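Local coordinates for protein exotoxin 5 (Staphylococcus aureus subsp. aureus COL, PDB 3R2I) that is of unknown function but, as a secreted superantigen-like protein with an OB-fold and a beta-grasp domain, probably acts outside the bacterial cell on the host, at residues G117-F121 / G137-N143; F150-S155 / S238-I244; K177-L182 / D234-K239. One frame throughout, in Å; residues are numbered along the deposited sequence.

The three contacts run from the OB-fold domain, across the domain junction, into the beta-grasp domain. Contact 1 is the most thoroughly buried: it pairs two OB-fold strands through four backbone bonds, with aliphatic groups on one face and Asp119 on the other. Contact 3, partly buried, forms the two-stranded sheet of 179-181 and 235-237, also with four backbone bonds, and abuts contact 1, where Glu179 and Glu178 meet Lys141 and Asn143. Contact 2, partly buried and irregular, lays a loop on a 3-10 turn and the start of strand 241-248, with one backbone bond, a proline-isoleucine contact and a serine pair. Contacts 2 and 3 share Ser238 and Lys239, and each contact has bridging water.

Contact 1 of 3, residues G117-F121 / G137-N143; sequences GLDVF and GGITKKN
Asp119 and Thr140 face each other as a hydrogen-bonded antiparallel pair, joining strand 118-120 to strand 133-141 of the OB-fold domain. The bond from Asp119 N to Thr140 O is 2.9 Å long and almost straight, with 176° at the hydrogen; Thr140 N returns one to Asp119 O. Further bonds, from Lys142 N to Gly117 O and from Phe121 N to Gly138 O, extend the pairing beyond the strands.

The Asp119 side chain can be followed outward. Its CB lies 3.3 Å from Thr140 OG1. With CG anti to the carbonyl carbon (chi1 -74°), the carboxylate crosses the Lys142 side chain at about a right angle, in van der Waals contact and not as an ion pair: OD2 lies 3.4 Å from Lys142 CA and OD1 3.5 Å from Lys142 CB. A short acid suits this buried place because donors meet both oxygens: at OD2 a water that also accepts from Asn143 N, at OD1 the Thr75 hydroxyl and the Asn76 backbone N-H. Lys142 instead runs extended past Gly117, its CD 3.8 Å from Gly117 CA, and its NZ bonds Asn76.

On the other face Val120 and Ile139 lie side by side, Val120 CG2 being 4.1 Å from Ile139 CG1. Gly138 has a positive phi, and a CB there would run into Phe121 O, so glycine fits. The two branched residues pack on Val101 of strand 97-103 and on strand 87-94, whereas the Phe121 ring packs against Lys183, Glu184 and Lys188 of helix 182-197.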
ATOM      1  N   GLY A 117      14.669   3.493  13.127  1.00 31.95           N
ATOM      2  CA  GLY A 117      14.705   3.867  11.732  1.00 31.44           C
ATOM      3  C   GLY A 117      13.633   3.241  10.851  1.00 29.08           C
ATOM      4  O   GLY A 117      13.879   2.937   9.690  1.00 28.91           O
ATOM      5  N   LEU A 118      12.439   3.066  11.381  1.00 27.50           N
ATOM      6  CA  LEU A 118      11.381   2.461  10.583  1.00 26.55           C
ATOM      7  C   LEU A 118      10.455   3.505   9.975  1.00 25.35           C
ATOM      8  O   LEU A 118      10.240   4.572  10.549  1.00 24.21           O
ATOM      9  CB  LEU A 118      10.549   1.502  11.443  1.00 25.90           C
ATOM     10  CG  LEU A 118      11.236   0.296  12.051  1.00 25.27           C
ATOM     11  CD1 LEU A 118      10.230  -0.374  12.992  1.00 21.00           C
ATOM     12  CD2 LEU A 118      11.763  -0.678  10.962  1.00 22.19           C
ATOM     13  N   ASP A 119       9.980   3.203   8.773  1.00 25.13           N
ATOM     14  CA  ASP A 119       9.001   4.024   8.082  1.00 25.47           C
ATOM     15  C   ASP A 119       7.722   3.236   8.059  1.00 23.78           C
ATOM     16  O   ASP A 119       7.754   2.011   7.924  1.00 24.31           O
ATOM     17  CB  ASP A 119       9.378   4.292   6.629  1.00 26.75           C
ATOM     18  CG  ASP A 119      10.494   5.287   6.479  1.00 29.35           C
ATOM     19  OD1 ASP A 119      10.865   5.960   7.462  1.00 35.69           O
ATOM     20  OD2 ASP A 119      11.002   5.389   5.346  1.00 34.65           O
ATOM     21  N   VAL A 120       6.592   3.935   8.117  1.00 23.88           N
ATOM     22  CA  VAL A 120       5.306   3.270   8.089  1.00 24.35           C
ATOM     23  C   VAL A 120       4.324   3.932   7.140  1.00 23.93           C
ATOM     24  O   VAL A 120       4.175   5.139   7.147  1.00 26.34           O
ATOM     25  CB  VAL A 120       4.679   3.163   9.525  1.00 24.24           C
ATOM     26  CG1 VAL A 120       3.272   2.715   9.452  1.00 24.76           C
ATOM     27  CG2 VAL A 120       5.521   2.169  10.421  1.00 24.80           C
ATOM     28  N   PHE A 121       3.703   3.121   6.281  1.00 22.66           N
ATOM     29  CA  PHE A 121       2.680   3.603   5.388  1.00 20.35           C
ATOM     30  C   PHE A 121       1.411   3.138   6.052  1.00 17.90           C
ATOM     31  O   PHE A 121       1.160   1.943   6.185  1.00 17.32           O
ATOM     32  CB  PHE A 121       2.782   3.061   3.980  1.00 20.17           C
ATOM     33  CG  PHE A 121       1.695   3.579   3.082  1.00 18.54           C
ATOM     34  CD1 PHE A 121       1.769   4.846   2.555  1.00 20.34           C
ATOM     35  CD2 PHE A 121       0.604   2.809   2.775  1.00 19.47           C
ATOM     36  CE1 PHE A 121       0.758   5.337   1.747  1.00 22.19           C
ATOM     37  CE2 PHE A 121      -0.389   3.294   1.954  1.00 18.04           C
ATOM     38  CZ  PHE A 121      -0.314   4.553   1.450  1.00 18.84           C
ATOM     39  N   GLY A 137       0.481  -3.588   8.864  1.00 17.72           N
ATOM     40  CA  GLY A 137       1.718  -3.638   8.073  1.00 17.75           C
ATOM     41  C   GLY A 137       2.302  -2.328   7.606  1.00 18.30           C
ATOM     42  O   GLY A 137       2.295  -1.337   8.338  1.00 18.41           O
ATOM     43  N   GLY A 138       2.820  -2.320   6.382  1.00 18.32           N
ATOM     44  CA  GLY A 138       3.376  -1.112   5.815  1.00 19.00           C
ATOM     45  C   GLY A 138       4.688  -0.627   6.407  1.00 19.04           C
ATOM     46  O   GLY A 138       5.063   0.533   6.210  1.00 18.68           O
ATOM     47  N   ILE A 139       5.423  -1.532   7.051  1.00 21.40           N
ATOM     48  CA  ILE A 139       6.674  -1.208   7.743  1.00 22.03           C
ATOM     49  C   ILE A 139       7.868  -1.468   6.872  1.00 23.68           C
ATOM     50  O   ILE A 139       8.036  -2.558   6.382  1.00 25.64           O
ATOM     51  CB  ILE A 139       6.779  -2.052   9.011  1.00 24.17           C
ATOM     52  CG1 ILE A 139       5.522  -1.858   9.882  1.00 23.53           C
ATOM     53  CG2 ILE A 139       8.031  -1.713   9.840  1.00 21.34           C
ATOM     54  CD1 ILE A 139       5.282  -3.052  10.823  1.00 26.15           C
ATOM     55  N   THR A 140       8.680  -0.441   6.651  1.00 25.43           N
ATOM     56  CA  THR A 140       9.894  -0.554   5.829  1.00 25.45           C
ATOM     57  C   THR A 140      11.052   0.074   6.559  1.00 26.78           C
ATOM     58  O   THR A 140      10.851   0.755   7.536  1.00 27.28           O
ATOM     59  CB  THR A 140       9.733   0.213   4.488  1.00 25.43           C
ATOM     60  OG1 THR A 140       9.321   1.555   4.759  1.00 22.53           O
ATOM     61  CG2 THR A 140       8.673  -0.466   3.572  1.00 23.80           C
ATOM     62  N   LYS A 141      12.261  -0.189   6.101  1.00 28.99           N
ATOM     63  CA  LYS A 141      13.440   0.431   6.648  1.00 32.60           C
ATOM     64  C   LYS A 141      13.629   1.772   5.957  1.00 33.37           C
ATOM     65  O   LYS A 141      13.520   1.869   4.735  1.00 33.56           O
ATOM     66  CB  LYS A 141      14.663  -0.446   6.434  1.00 34.55           C
ATOM     67  CG  LYS A 141      14.633  -1.722   7.248  1.00 39.67           C
ATOM     68  CD  LYS A 141      15.965  -2.529   7.136  1.00 49.76           C
ATOM     69  CE  LYS A 141      15.872  -3.821   7.938  1.00 53.82           C
ATOM     70  NZ  LYS A 141      17.098  -4.660   7.841  1.00 59.72           N
ATOM     71  N   LYS A 142      13.900   2.816   6.730  1.00 35.21           N
ATOM     72  CA  LYS A 142      14.069   4.150   6.143  1.00 37.63           C
ATOM     73  C   LYS A 142      15.243   4.205   5.170  1.00 39.22           C
ATOM     74  O   LYS A 142      16.145   3.353   5.224  1.00 40.84           O
ATOM     75  CB  LYS A 142      14.298   5.208   7.229  1.00 38.82           C
ATOM     76  CG  LYS A 142      15.723   5.184   7.838  1.00 41.52           C
ATOM     77  CD  LYS A 142      15.847   6.219   8.943  1.00 42.58           C
ATOM     78  CE  LYS A 142      17.270   6.307   9.477  1.00 44.81           C
ATOM     79  NZ  LYS A 142      17.363   7.249  10.645  1.00 46.08           N
ATOM     80  N   ASN A 143      15.264   5.229   4.321  1.00 40.11           N
ATOM     81  CA  ASN A 143      16.373   5.387   3.370  1.00 43.58           C
ATOM     82  C   ASN A 143      17.671   5.585   4.099  1.00 47.79           C
ATOM     83  O   ASN A 143      17.710   6.327   5.082  1.00 47.90           O
ATOM     84  CB  ASN A 143      16.194   6.619   2.472  1.00 43.54           C
ATOM     85  CG  ASN A 143      15.023   6.501   1.535  1.00 38.45           C
ATOM     86  OD1 ASN A 143      14.339   5.484   1.506  1.00 29.23           O
ATOM     87  ND2 ASN A 143      14.767   7.565   0.769  1.00 37.19           N
TER
HETATM   88  O   HOH W   1      13.211   7.346   4.453  1.00 41.82           O
HETATM   89  O   HOH W   2       0.523   0.728   8.590  1.00 18.10           O

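Contact 2 of 3, residues F150-S155 / S238-I244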
ATOM      1  N   PHE A 150      17.298  10.277  -3.622  1.00 61.06           N
ATOM      2  CA  PHE A 150      16.602   9.066  -4.080  1.00 57.81           C
ATOM      3  C   PHE A 150      15.146   9.284  -4.483  1.00 54.15           C
ATOM      4  O   PHE A 150      14.306   9.738  -3.685  1.00 53.23           O
ATOM      5  CB  PHE A 150      16.588   7.941  -3.025  1.00 58.17           C
ATOM      6  CG  PHE A 150      15.962   6.655  -3.541  1.00 56.83           C
ATOM      7  CD1 PHE A 150      16.764   5.606  -3.972  1.00 58.65           C
ATOM      8  CD2 PHE A 150      14.585   6.539  -3.689  1.00 53.03           C
ATOM      9  CE1 PHE A 150      16.214   4.456  -4.477  1.00 53.86           C
ATOM     10  CE2 PHE A 150      14.030   5.395  -4.215  1.00 51.78           C
ATOM     11  CZ  PHE A 150      14.853   4.351  -4.605  1.00 53.33           C
ATOM     12  N   VAL A 151      14.858   8.847  -5.702  1.00 50.50           N
ATOM     13  CA  VAL A 151      13.550   8.917  -6.287  1.00 46.94           C
ATOM     14  C   VAL A 151      13.565   7.869  -7.372  1.00 42.88           C
ATOM     15  O   VAL A 151      14.506   7.801  -8.128  1.00 42.99           O
ATOM     16  CB  VAL A 151      13.263  10.288  -6.965  1.00 47.35           C
ATOM     17  CG1 VAL A 151      11.876  10.282  -7.579  1.00 49.03           C
ATOM     18  CG2 VAL A 151      13.402  11.443  -5.971  1.00 51.74           C
ATOM     19  N   SER A 152      12.549   7.021  -7.395  1.00 38.79           N
ATOM     20  CA  SER A 152      12.385   6.012  -8.433  1.00 36.88           C
ATOM     21  C   SER A 152      11.217   6.552  -9.251  1.00 33.29           C
ATOM     22  O   SER A 152      10.329   7.220  -8.722  1.00 32.11           O
ATOM     23  CB  SER A 152      12.025   4.631  -7.869  1.00 35.99           C
ATOM     24  OG  SER A 152      13.009   4.129  -6.985  1.00 39.44           O
ATOM     25  N   ASN A 153      11.200   6.239 -10.530  1.00 30.37           N
ATOM     26  CA  ASN A 153      10.165   6.745 -11.401  1.00 28.47           C
ATOM     27  C   ASN A 153       9.814   5.682 -12.441  1.00 26.23           C
ATOM     28  O   ASN A 153      10.097   5.851 -13.622  1.00 27.05           O
ATOM     29  CB  ASN A 153      10.677   8.040 -12.036  1.00 27.41           C
ATOM     30  CG  ASN A 153       9.691   8.641 -13.044  1.00 28.87           C
ATOM     31  OD1 ASN A 153      10.124   9.237 -14.025  1.00 30.53           O
ATOM     32  ND2 ASN A 153       8.390   8.418 -12.858  1.00 21.29           N
ATOM     33  N   PRO A 154       9.288   4.535 -11.983  1.00 25.17           N
ATOM     34  CA  PRO A 154       8.897   3.469 -12.882  1.00 25.27           C
ATOM     35  C   PRO A 154       7.698   3.861 -13.726  1.00 25.04           C
ATOM     36  O   PRO A 154       6.845   4.594 -13.272  1.00 21.84           O
ATOM     37  CB  PRO A 154       8.517   2.331 -11.943  1.00 24.44           C
ATOM     38  CG  PRO A 154       8.115   2.987 -10.706  1.00 24.52           C
ATOM     39  CD  PRO A 154       9.102   4.129 -10.583  1.00 25.51           C
ATOM     40  N   SER A 155       7.643   3.369 -14.960  1.00 27.27           N
ATOM     41  CA  SER A 155       6.512   3.700 -15.831  1.00 27.67           C
ATOM     42  C   SER A 155       5.268   3.050 -15.241  1.00 25.80           C
ATOM     43  O   SER A 155       5.376   2.077 -14.519  1.00 24.67           O
ATOM     44  CB  SER A 155       6.756   3.206 -17.257  1.00 28.34           C
ATOM     45  OG  SER A 155       6.825   1.798 -17.252  1.00 34.12           O
ATOM     46  N   SER A 238      12.509  -0.328  -4.345  1.00 27.26           N
ATOM     47  CA  SER A 238      11.807   0.389  -5.394  1.00 25.89           C
ATOM     48  C   SER A 238      12.603   0.546  -6.693  1.00 27.60           C
ATOM     49  O   SER A 238      12.024   0.711  -7.759  1.00 27.07           O
ATOM     50  CB  SER A 238      11.303   1.737  -4.865  1.00 24.92           C
ATOM     51  OG  SER A 238      12.361   2.634  -4.663  1.00 28.33           O
ATOM     52  N   LYS A 239      13.922   0.481  -6.615  1.00 30.81           N
ATOM     53  CA  LYS A 239      14.719   0.636  -7.813  1.00 34.81           C
ATOM     54  C   LYS A 239      14.676  -0.648  -8.677  1.00 34.83           C
ATOM     55  O   LYS A 239      15.112  -0.630  -9.834  1.00 34.82           O
ATOM     56  CB  LYS A 239      16.178   1.066  -7.520  1.00 36.93           C
ATOM     57  CG  LYS A 239      17.145  -0.025  -7.008  1.00 46.57           C
ATOM     58  CD  LYS A 239      17.246  -0.223  -5.461  1.00 55.80           C
ATOM     59  CE  LYS A 239      18.078   0.896  -4.756  1.00 55.95           C
ATOM     60  NZ  LYS A 239      18.259   0.634  -3.300  1.00 54.81           N
ATOM     61  N   GLN A 240      14.136  -1.739  -8.123  1.00 33.56           N
ATOM     62  CA  GLN A 240      14.036  -2.988  -8.841  1.00 33.04           C
ATOM     63  C   GLN A 240      12.730  -3.133  -9.587  1.00 31.95           C
ATOM     64  O   GLN A 240      12.492  -4.140 -10.223  1.00 32.53           O
ATOM     65  CB  GLN A 240      14.219  -4.139  -7.881  1.00 34.29           C
ATOM     66  CG  GLN A 240      15.605  -4.150  -7.250  1.00 38.24           C
ATOM     67  CD  GLN A 240      16.695  -4.306  -8.291  1.00 42.52           C
ATOM     68  OE1 GLN A 240      16.593  -5.133  -9.196  1.00 42.32           O
ATOM     69  NE2 GLN A 240      17.730  -3.504  -8.173  1.00 45.25           N
ATOM     70  N   ILE A 241      11.849  -2.155  -9.463  1.00 30.82           N
ATOM     71  CA  ILE A 241      10.588  -2.189 -10.177  1.00 29.38           C
ATOM     72  C   ILE A 241      10.864  -1.740 -11.612  1.00 31.02           C
ATOM     73  O   ILE A 241      11.307  -0.608 -11.844  1.00 32.04           O
ATOM     74  CB  ILE A 241       9.562  -1.222  -9.554  1.00 28.12           C
ATOM     75  CG1 ILE A 241       9.226  -1.656  -8.124  1.00 27.58           C
ATOM     76  CG2 ILE A 241       8.276  -1.190 -10.415  1.00 22.88           C
ATOM     77  CD1 ILE A 241       8.432  -0.622  -7.345  1.00 23.02           C
ATOM     78  N   LYS A 242      10.653  -2.639 -12.560  1.00 31.65           N
ATOM     79  CA  LYS A 242      10.856  -2.345 -13.965  1.00 31.28           C
ATOM     80  C   LYS A 242       9.697  -1.480 -14.487  1.00 29.46           C
ATOM     81  O   LYS A 242       9.913  -0.419 -15.076  1.00 29.72           O
ATOM     82  CB  LYS A 242      10.924  -3.645 -14.748  1.00 32.87           C
ATOM     83  CG  LYS A 242      11.238  -3.463 -16.240  1.00 35.11           C
ATOM     84  CD  LYS A 242      11.376  -4.813 -16.928  1.00 40.77           C
ATOM     85  CE  LYS A 242      11.644  -4.658 -18.426  1.00 48.30           C
ATOM     86  NZ  LYS A 242      11.817  -5.963 -19.149  1.00 52.64           N
ATOM     87  N   ASN A 243       8.472  -1.946 -14.284  1.00 26.53           N
ATOM     88  CA  ASN A 243       7.301  -1.209 -14.722  1.00 25.01           C
ATOM     89  C   ASN A 243       6.065  -1.686 -13.993  1.00 23.39           C
ATOM     90  O   ASN A 243       6.096  -2.687 -13.286  1.00 23.27           O
ATOM     91  CB  ASN A 243       7.116  -1.351 -16.240  1.00 25.26           C
ATOM     92  CG  ASN A 243       6.908  -2.780 -16.668  1.00 27.32           C
ATOM     93  OD1 ASN A 243       7.821  -3.422 -17.155  1.00 31.55           O
ATOM     94  ND2 ASN A 243       5.746  -3.311 -16.402  1.00 32.16           N
ATOM     95  N   ILE A 244       4.995  -0.920 -14.119  1.00 21.68           N
ATOM     96  CA  ILE A 244       3.751  -1.256 -13.487  1.00 20.93           C
ATOM     97  C   ILE A 244       2.689  -1.166 -14.561  1.00 20.98           C
ATOM     98  O   ILE A 244       2.592  -0.179 -15.290  1.00 20.08           O
ATOM     99  CB  ILE A 244       3.383  -0.325 -12.328  1.00 21.23           C
ATOM    100  CG1 ILE A 244       4.516  -0.227 -11.309  1.00 20.79           C
ATOM    101  CG2 ILE A 244       2.071  -0.809 -11.660  1.00 16.35           C
ATOM    102  CD1 ILE A 244       4.236   0.880 -10.240  1.00 18.33           C
TER
HETATM  103  O   HOH W   3       4.347   0.544 -17.484  1.00 30.38           O
HETATM  104  O   HOH W   4      10.019   2.001 -15.908  1.00 33.91           O
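Phe150-Ser155, without regular structure, runs beside Ser238-Ile244, where a 3-10 turn leads into strand 241-248, and the backbones join through a bond from Ile244 N to Ser155 O (3.0 Å) that is bent to 142° at the hydrogen. This is the entry to the parallel pairing of strands 155-160 and 241-248 in the mixed sheet of the beta-grasp domain. Across strand 241-248, Lys242 and Asn243 both face Asn212 of strand 207-213 in a classic beta bulge.

Pro154 sets CB 3.8 Å from Ile241 CG2; the compact apolar ring suits a buried place over an isoleucine. Ile241 and Ile244 also pack on helix 182-197, as expected of branched residues between sheet and helix. Two waters bridge the segments beside the backbone bond: one accepts from Ser155 N and donates to Lys242 O, while another joins Ser155 OG to Ile244 O.

At the 3-10 end, Ser152 OG and Ser238 OG are 2.8 Å apart and hydrogen-bonded, and Ser238 OG has a second partner in Lys177. Small hydroxyls fit this buried spot, where polar groups must be satisfied at short range. Phe150, its CG anti to the backbone N (chi1 -176°), brings its ring edge to Ser238 OG: CZ lies 3.0 Å from Ser238 OG, and CE1 lies 4.0 Å from Lys239 CE, both partners near the ring plane.

Contact 3 of 3, residues K177-L182 / D234-K239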
ATOM      1  N   LYS A 177      10.972   6.291  -1.613  1.00 28.59           N
ATOM      2  CA  LYS A 177      11.564   5.413  -0.639  1.00 29.97           C
ATOM      3  C   LYS A 177      12.349   4.377  -1.353  1.00 28.03           C
ATOM      4  O   LYS A 177      11.927   3.849  -2.347  1.00 26.70           O
ATOM      5  CB  LYS A 177      10.475   4.734   0.201  1.00 28.76           C
ATOM      6  CG  LYS A 177       9.959   5.595   1.362  1.00 35.81           C
ATOM      7  CD  LYS A 177       8.519   5.201   1.818  1.00 36.62           C
ATOM      8  CE  LYS A 177       7.396   6.099   1.111  1.00 43.41           C
ATOM      9  NZ  LYS A 177       7.451   6.342  -0.424  1.00 40.65           N
ATOM     10  N   GLU A 178      13.505   4.100  -0.795  1.00 29.04           N
ATOM     11  CA  GLU A 178      14.405   3.090  -1.288  1.00 29.86           C
ATOM     12  C   GLU A 178      13.749   1.693  -1.128  1.00 27.28           C
ATOM     13  O   GLU A 178      13.808   0.852  -2.000  1.00 26.26           O
ATOM     14  CB  GLU A 178      15.647   3.254  -0.456  1.00 30.86           C
ATOM     15  CG  GLU A 178      16.842   2.533  -0.888  1.00 38.79           C
ATOM     16  CD  GLU A 178      18.056   3.075  -0.168  1.00 44.45           C
ATOM     17  OE1 GLU A 178      18.906   3.656  -0.885  1.00 48.90           O
ATOM     18  OE2 GLU A 178      18.085   3.041   1.094  1.00 44.56           O
ATOM     19  N   GLU A 179      13.088   1.482  -0.005  1.00 25.97           N
ATOM     20  CA  GLU A 179      12.372   0.241   0.257  1.00 26.70           C
ATOM     21  C   GLU A 179      10.909   0.615   0.415  1.00 25.40           C
ATOM     22  O   GLU A 179      10.571   1.439   1.282  1.00 23.96           O
ATOM     23  CB  GLU A 179      12.891  -0.432   1.518  1.00 27.85           C
ATOM     24  CG  GLU A 179      11.992  -1.572   1.987  1.00 32.28           C
ATOM     25  CD  GLU A 179      12.670  -2.467   2.995  1.00 34.89           C
ATOM     26  OE1 GLU A 179      12.249  -2.461   4.161  1.00 33.51           O
ATOM     27  OE2 GLU A 179      13.668  -3.124   2.620  1.00 39.42           O
ATOM     28  N   VAL A 180      10.040   0.009  -0.401  1.00 24.77           N
ATOM     29  CA  VAL A 180       8.596   0.345  -0.379  1.00 24.85           C
ATOM     30  C   VAL A 180       7.796  -0.915  -0.166  1.00 24.19           C
ATOM     31  O   VAL A 180       8.224  -2.007  -0.574  1.00 23.54           O
ATOM     32  CB  VAL A 180       8.144   1.031  -1.712  1.00 24.15           C
ATOM     33  CG1 VAL A 180       8.377   0.082  -2.887  1.00 23.46           C
ATOM     34  CG2 VAL A 180       6.661   1.487  -1.680  1.00 22.94           C
ATOM     35  N   SER A 181       6.620  -0.757   0.461  1.00 22.95           N
ATOM     36  CA  SER A 181       5.754  -1.896   0.737  1.00 21.50           C
ATOM     37  C   SER A 181       4.776  -2.066  -0.389  1.00 20.05           C
ATOM     38  O   SER A 181       4.358  -1.090  -1.035  1.00 17.72           O
ATOM     39  CB  SER A 181       4.957  -1.723   2.035  1.00 21.57           C
ATOM     40  OG  SER A 181       4.113  -0.599   1.975  1.00 21.48           O
ATOM     41  N   LEU A 182       4.409  -3.317  -0.622  1.00 19.13           N
ATOM     42  CA  LEU A 182       3.404  -3.617  -1.614  1.00 19.07           C
ATOM     43  C   LEU A 182       2.089  -2.883  -1.210  1.00 18.79           C
ATOM     44  O   LEU A 182       1.344  -2.412  -2.058  1.00 19.50           O
ATOM     45  CB  LEU A 182       3.207  -5.132  -1.672  1.00 19.68           C
ATOM     46  CG  LEU A 182       2.163  -5.652  -2.652  1.00 18.72           C
ATOM     47  CD1 LEU A 182       2.529  -5.304  -4.121  1.00 13.87           C
ATOM     48  CD2 LEU A 182       2.068  -7.130  -2.472  1.00 13.10           C
ATOM     49  N   ASP A 234       4.600  -7.385   2.858  1.00 25.89           N
ATOM     50  CA  ASP A 234       5.631  -7.553   1.843  1.00 25.72           C
ATOM     51  C   ASP A 234       6.244  -6.213   1.474  1.00 24.88           C
ATOM     52  O   ASP A 234       5.558  -5.203   1.298  1.00 22.22           O
ATOM     53  CB  ASP A 234       5.086  -8.173   0.569  1.00 26.42           C
ATOM     54  CG  ASP A 234       4.532  -9.554   0.764  1.00 29.10           C
ATOM     55  OD1 ASP A 234       4.506 -10.090   1.891  1.00 35.83           O
ATOM     56  OD2 ASP A 234       4.110 -10.110  -0.261  1.00 38.30           O
ATOM     57  N   VAL A 235       7.532  -6.288   1.229  1.00 25.18           N
ATOM     58  CA  VAL A 235       8.387  -5.171   0.935  1.00 26.03           C
ATOM     59  C   VAL A 235       9.266  -5.469  -0.290  1.00 26.08           C
ATOM     60  O   VAL A 235       9.470  -6.630  -0.634  1.00 25.82           O
ATOM     61  CB  VAL A 235       9.194  -4.985   2.229  1.00 27.18           C
ATOM     62  CG1 VAL A 235      10.714  -5.023   2.043  1.00 30.92           C
ATOM     63  CG2 VAL A 235       8.628  -3.921   3.063  1.00 26.52           C
ATOM     64  N   MET A 236       9.760  -4.425  -0.954  1.00 26.19           N
ATOM     65  CA  MET A 236      10.647  -4.604  -2.101  1.00 28.17           C
ATOM     66  C   MET A 236      11.490  -3.340  -2.300  1.00 27.85           C
ATOM     67  O   MET A 236      11.155  -2.301  -1.762  1.00 25.85           O
ATOM     68  CB  MET A 236       9.815  -4.854  -3.348  1.00 26.46           C
ATOM     69  CG  MET A 236       9.087  -3.605  -3.830  1.00 27.39           C
ATOM     70  SD  MET A 236       7.762  -3.941  -5.021  1.00 30.21           S
ATOM     71  CE  MET A 236       6.511  -4.607  -3.898  1.00 19.24           C
ATOM     72  N   ASP A 237      12.584  -3.458  -3.048  1.00 29.05           N
ATOM     73  CA  ASP A 237      13.463  -2.331  -3.363  1.00 30.61           C
ATOM     74  C   ASP A 237      12.834  -1.605  -4.522  1.00 29.08           C
ATOM     75  O   ASP A 237      12.685  -2.186  -5.587  1.00 29.42           O
ATOM     76  CB  ASP A 237      14.849  -2.805  -3.789  1.00 33.99           C
ATOM     77  CG  ASP A 237      15.745  -3.115  -2.642  1.00 39.83           C
ATOM     78  OD1 ASP A 237      15.474  -2.655  -1.481  1.00 45.80           O
ATOM     79  OD2 ASP A 237      16.783  -3.746  -2.943  1.00 48.73           O
ATOM     80  N   SER A 238      12.509  -0.328  -4.345  1.00 27.26           N
ATOM     81  CA  SER A 238      11.807   0.389  -5.394  1.00 25.89           C
ATOM     82  C   SER A 238      12.603   0.546  -6.693  1.00 27.60           C
ATOM     83  O   SER A 238      12.024   0.711  -7.759  1.00 27.07           O
ATOM     84  CB  SER A 238      11.303   1.737  -4.865  1.00 24.92           C
ATOM     85  OG  SER A 238      12.361   2.634  -4.663  1.00 28.33           O
ATOM     86  N   LYS A 239      13.922   0.481  -6.615  1.00 30.81           N
ATOM     87  CA  LYS A 239      14.719   0.636  -7.813  1.00 34.81           C
ATOM     88  C   LYS A 239      14.676  -0.648  -8.677  1.00 34.83           C
ATOM     89  O   LYS A 239      15.112  -0.630  -9.834  1.00 34.82           O
ATOM     90  CB  LYS A 239      16.178   1.066  -7.520  1.00 36.93           C
ATOM     91  CG  LYS A 239      17.145  -0.025  -7.008  1.00 46.57           C
ATOM     92  CD  LYS A 239      17.246  -0.223  -5.461  1.00 55.80           C
ATOM     93  CE  LYS A 239      18.078   0.896  -4.756  1.00 55.95           C
ATOM     94  NZ  LYS A 239      18.259   0.634  -3.300  1.00 54.81           N
TER
HETATM   95  O   HOH W   5      13.547  -4.502   0.157  1.00 39.45           O
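Strand 179-181 of the two-stranded antiparallel sheet with 235-237 runs directly into helix 182-197 of the beta-grasp domain, Ser181 serving as its N-cap through a bond to Glu184 N. Val180 and Met236 form the central hydrogen-bonded pair: Val180 N donates to Met236 O and Met236 N to Val180 O, each 2.9 Å. Leu182 N extends the pairing to Asp234 O, and Ser238 N does so to Glu178 O. Ser238 OG adds a 2.7 Å bond to Lys177 O, lying in the carbonyl plane.

On the face that carries them, Val180 and Met236 run side by side, Val180 CG1 3.9 Å from Met236 CG. A flexible thioether suits this apolar place, beside His219 and Met213, because the bend at chi3 (75°) lets Met236 CE reach Leu182, 4.0 Å from its CB. On the opposite face the extended Glu179 crosses Val235 obliquely, its CD 3.4 Å from Val235 CG1, and its OE1 bonds Lys141 N in the OB-fold domain.

Glu179 OE2 and Asp237 OD1 are 4.5 Å apart, and a water donating to both probably eases their repulsion. The Glu178–Lys239 ion pair is long, so cohesion here probably rests mainly on backbone bonds and apolar contacts.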